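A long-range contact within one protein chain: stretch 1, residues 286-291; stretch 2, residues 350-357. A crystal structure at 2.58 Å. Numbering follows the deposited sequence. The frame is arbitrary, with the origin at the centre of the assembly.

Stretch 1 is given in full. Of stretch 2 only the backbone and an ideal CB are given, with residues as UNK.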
# COMPACT_ATOMS: atom_id res chain seq x y z
N GLU C 286 -7.07 -6.63 -8.36
CA GLU C 286 -7.05 -7.67 -9.40
C GLU C 286 -8.13 -7.42 -10.43
O GLU C 286 -7.93 -7.62 -11.63
CB GLU C 286 -7.22 -9.07 -8.77
CG GLU C 286 -5.98 -9.60 -8.04
CD GLU C 286 -5.89 -9.25 -6.57
OE1 GLU C 286 -6.33 -8.14 -6.18
OE2 GLU C 286 -5.36 -10.07 -5.80
N TRP C 287 -9.28 -6.97 -9.94
CA TRP C 287 -10.43 -6.65 -10.79
C TRP C 287 -10.10 -5.71 -11.94
O TRP C 287 -10.80 -5.72 -12.94
CB TRP C 287 -11.55 -6.02 -9.94
CG TRP C 287 -11.18 -4.71 -9.36
CD1 TRP C 287 -10.66 -4.49 -8.14
CD2 TRP C 287 -11.26 -3.44 -10.01
NE1 TRP C 287 -10.41 -3.16 -7.97
CE2 TRP C 287 -10.78 -2.49 -9.11
CE3 TRP C 287 -11.72 -3.02 -11.27
CZ2 TRP C 287 -10.72 -1.14 -9.41
CZ3 TRP C 287 -11.67 -1.68 -11.58
CH2 TRP C 287 -11.17 -0.75 -10.65
N TYR C 288 -9.07 -4.89 -11.80
CA TYR C 288 -8.75 -3.92 -12.86
C TYR C 288 -8.35 -4.65 -14.16
O TYR C 288 -8.83 -4.31 -15.24
CB TYR C 288 -7.70 -2.89 -12.38
CG TYR C 288 -7.36 -1.81 -13.40
CD1 TYR C 288 -8.18 -0.69 -13.56
CD2 TYR C 288 -6.22 -1.90 -14.18
CE1 TYR C 288 -7.87 0.29 -14.48
CE2 TYR C 288 -5.90 -0.93 -15.11
CZ TYR C 288 -6.73 0.17 -15.26
OH TYR C 288 -6.40 1.14 -16.19
N ASP C 289 -7.49 -5.66 -14.03
CA ASP C 289 -7.23 -6.63 -15.10
C ASP C 289 -6.70 -7.91 -14.48
O ASP C 289 -5.54 -7.96 -14.09
CB ASP C 289 -6.23 -6.12 -16.14
CG ASP C 289 -5.87 -7.20 -17.17
OD1 ASP C 289 -6.71 -8.08 -17.49
OD2 ASP C 289 -4.73 -7.19 -17.65
N PRO C 290 -7.53 -8.96 -14.41
CA PRO C 290 -7.14 -10.13 -13.63
C PRO C 290 -6.14 -11.08 -14.33
O PRO C 290 -5.48 -11.88 -13.66
CB PRO C 290 -8.49 -10.84 -13.38
CG PRO C 290 -9.54 -9.97 -14.00
CD PRO C 290 -8.85 -9.15 -15.03
N GLN C 291 -6.05 -11.00 -15.65
CA GLN C 291 -5.08 -11.79 -16.39
C GLN C 291 -3.68 -11.42 -15.96
O GLN C 291 -2.83 -12.29 -15.80
CB GLN C 291 -5.24 -11.57 -17.90
CG GLN C 291 -6.44 -12.27 -18.53
CD GLN C 291 -7.07 -11.45 -19.66
OE1 GLN C 291 -7.17 -10.22 -19.58
NE2 GLN C 291 -7.51 -12.13 -20.72
N UNK C 350 -19.79 0.54 -11.82
CA UNK C 350 -19.63 0.62 -13.27
C UNK C 350 -18.22 0.91 -13.76
O UNK C 350 -18.04 1.30 -14.92
CB UNK C 350 -20.56 1.70 -13.81
N UNK C 351 -17.20 0.71 -12.93
CA UNK C 351 -15.82 0.84 -13.42
C UNK C 351 -15.05 -0.51 -13.50
O UNK C 351 -13.83 -0.54 -13.57
CB UNK C 351 -15.06 1.80 -12.51
N UNK C 352 -15.80 -1.61 -13.53
CA UNK C 352 -15.25 -2.92 -13.80
C UNK C 352 -15.24 -3.12 -15.32
O UNK C 352 -16.21 -2.77 -15.98
CB UNK C 352 -16.05 -4.01 -13.09
N UNK C 353 -14.16 -3.70 -15.88
CA UNK C 353 -14.11 -3.82 -17.34
C UNK C 353 -15.23 -4.67 -17.95
O UNK C 353 -15.84 -5.51 -17.28
CB UNK C 353 -12.76 -4.41 -17.75
N UNK C 354 -15.45 -4.44 -19.24
CA UNK C 354 -16.51 -5.11 -19.98
C UNK C 354 -16.36 -6.62 -19.91
O UNK C 354 -15.26 -7.15 -19.78
CB UNK C 354 -16.51 -4.65 -21.44
N UNK C 355 -17.50 -7.31 -19.98
CA UNK C 355 -17.55 -8.77 -20.12
C UNK C 355 -16.86 -9.51 -19.00
O UNK C 355 -16.07 -10.42 -19.24
CB UNK C 355 -16.92 -9.19 -21.45
N UNK C 356 -17.18 -9.11 -17.78
CA UNK C 356 -16.44 -9.53 -16.60
C UNK C 356 -17.35 -9.34 -15.40
O UNK C 356 -17.94 -8.27 -15.27
CB UNK C 356 -15.14 -8.75 -16.44
N UNK C 357 -17.51 -10.37 -14.57
CA UNK C 357 -18.24 -10.28 -13.30
C UNK C 357 -17.28 -10.47 -12.11
O UNK C 357 -16.14 -10.90 -12.30
CB UNK C 357 -19.36 -11.32 -13.25

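Position 350 lies beyond the reach of stretch 1, so only the backbone speaks here. Its phi of 62° and psi of 18° fall in a region that is costly for most residues with a CB, which favours glycine. The residue is Gly350, which ends a helix in a Schellman motif.

At position 351 the CA-to-CB bond points sideways, and the ideal CB lies 4.9 Å from Trp287 CZ3. The backbone already makes the closest approach, its O sitting 3.2 Å from Trp287 CZ3 at the edge of the indole, where the ring's C-H groups carry slight positive charge. A side chain need only pass the ring, so many types of moderate length would do. Gln351 is found, with its CG 4.4 Å from Trp287 CH2; the chain runs past the ring without a hydrogen bond to stretch 1.

Position 352 also directs its CB sideways, 4.8 Å from Trp287 CE3. Stretch 1 offers carbon here, the CB and ring of Trp287, so an aliphatic chain long enough to bend back suits: leucine, isoleucine or methionine. Leu352, with chi1 t and chi2 p, brings CD1 to 3.8 Å from Trp287 CB and 3.7 Å from Trp287 O.

Position 353 points toward stretch 1, its ideal CB 4.7 Å from Tyr288 O and 5.4 Å from Trp287 O. A compact side chain fits such a close approach, and the phi of -61° and psi of 159° admit proline, though also alanine, valine or serine. The residue is Pro353. Its ring lies against backbone carbonyls, with CG 3.3 Å from Tyr288 O and CD 3.5 Å from Trp287 O, while CD also meets the edge of the indole, 4.3 Å from Trp287 CE3. With its nitrogen closed into the ring, proline has no N-H to offer these oxygens, and the contact is one of packing.

Position 354 is out of reach, and stretch 1 sets no preference; it is Glu354. Position 355 is equally remote, but its phi of 59° again favours glycine, and Gly355 is found.

Position 356 turns back toward stretch 1. Its ideal CB has no atom of that stretch within 5.5 Å, so the gap calls for a branched or extended apolar chain to reach the ring of Pro290. Leucine or methionine could span it; Leu356 does, placing CD2 4.1 Å from Pro290 CG.

Position 357 lies too far away to be judged from stretch 1. It is Thr357, whose hydroxyl caps the helix that follows.

Stretch 2 (350-357) GQLPEGLT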
# COMPACT_ATOMS: atom_id res chain seq x y z
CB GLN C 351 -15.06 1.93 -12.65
CG GLN C 351 -14.78 1.62 -11.19
CD GLN C 351 -13.99 2.73 -10.51
OE1 GLN C 351 -13.11 3.36 -11.11
NE2 GLN C 351 -14.29 2.97 -9.24
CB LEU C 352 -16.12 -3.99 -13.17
CG LEU C 352 -15.64 -5.45 -13.30
CD1 LEU C 352 -14.43 -5.75 -12.43
CD2 LEU C 352 -16.79 -6.36 -12.94
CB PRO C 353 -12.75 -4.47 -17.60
CG PRO C 353 -11.92 -4.07 -16.42
CD PRO C 353 -12.88 -4.08 -15.26
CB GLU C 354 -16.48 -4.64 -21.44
CG GLU C 354 -17.77 -4.89 -22.21
CD GLU C 354 -17.74 -4.25 -23.60
OE1 GLU C 354 -17.95 -4.98 -24.60
OE2 GLU C 354 -17.47 -3.03 -23.70
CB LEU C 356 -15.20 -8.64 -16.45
CG LEU C 356 -13.95 -9.24 -15.80
CD1 LEU C 356 -13.45 -10.43 -16.59
CD2 LEU C 356 -12.87 -8.17 -15.70
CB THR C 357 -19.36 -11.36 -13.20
OG1 THR C 357 -18.84 -12.65 -13.58
CG2 THR C 357 -20.56 -10.98 -14.08
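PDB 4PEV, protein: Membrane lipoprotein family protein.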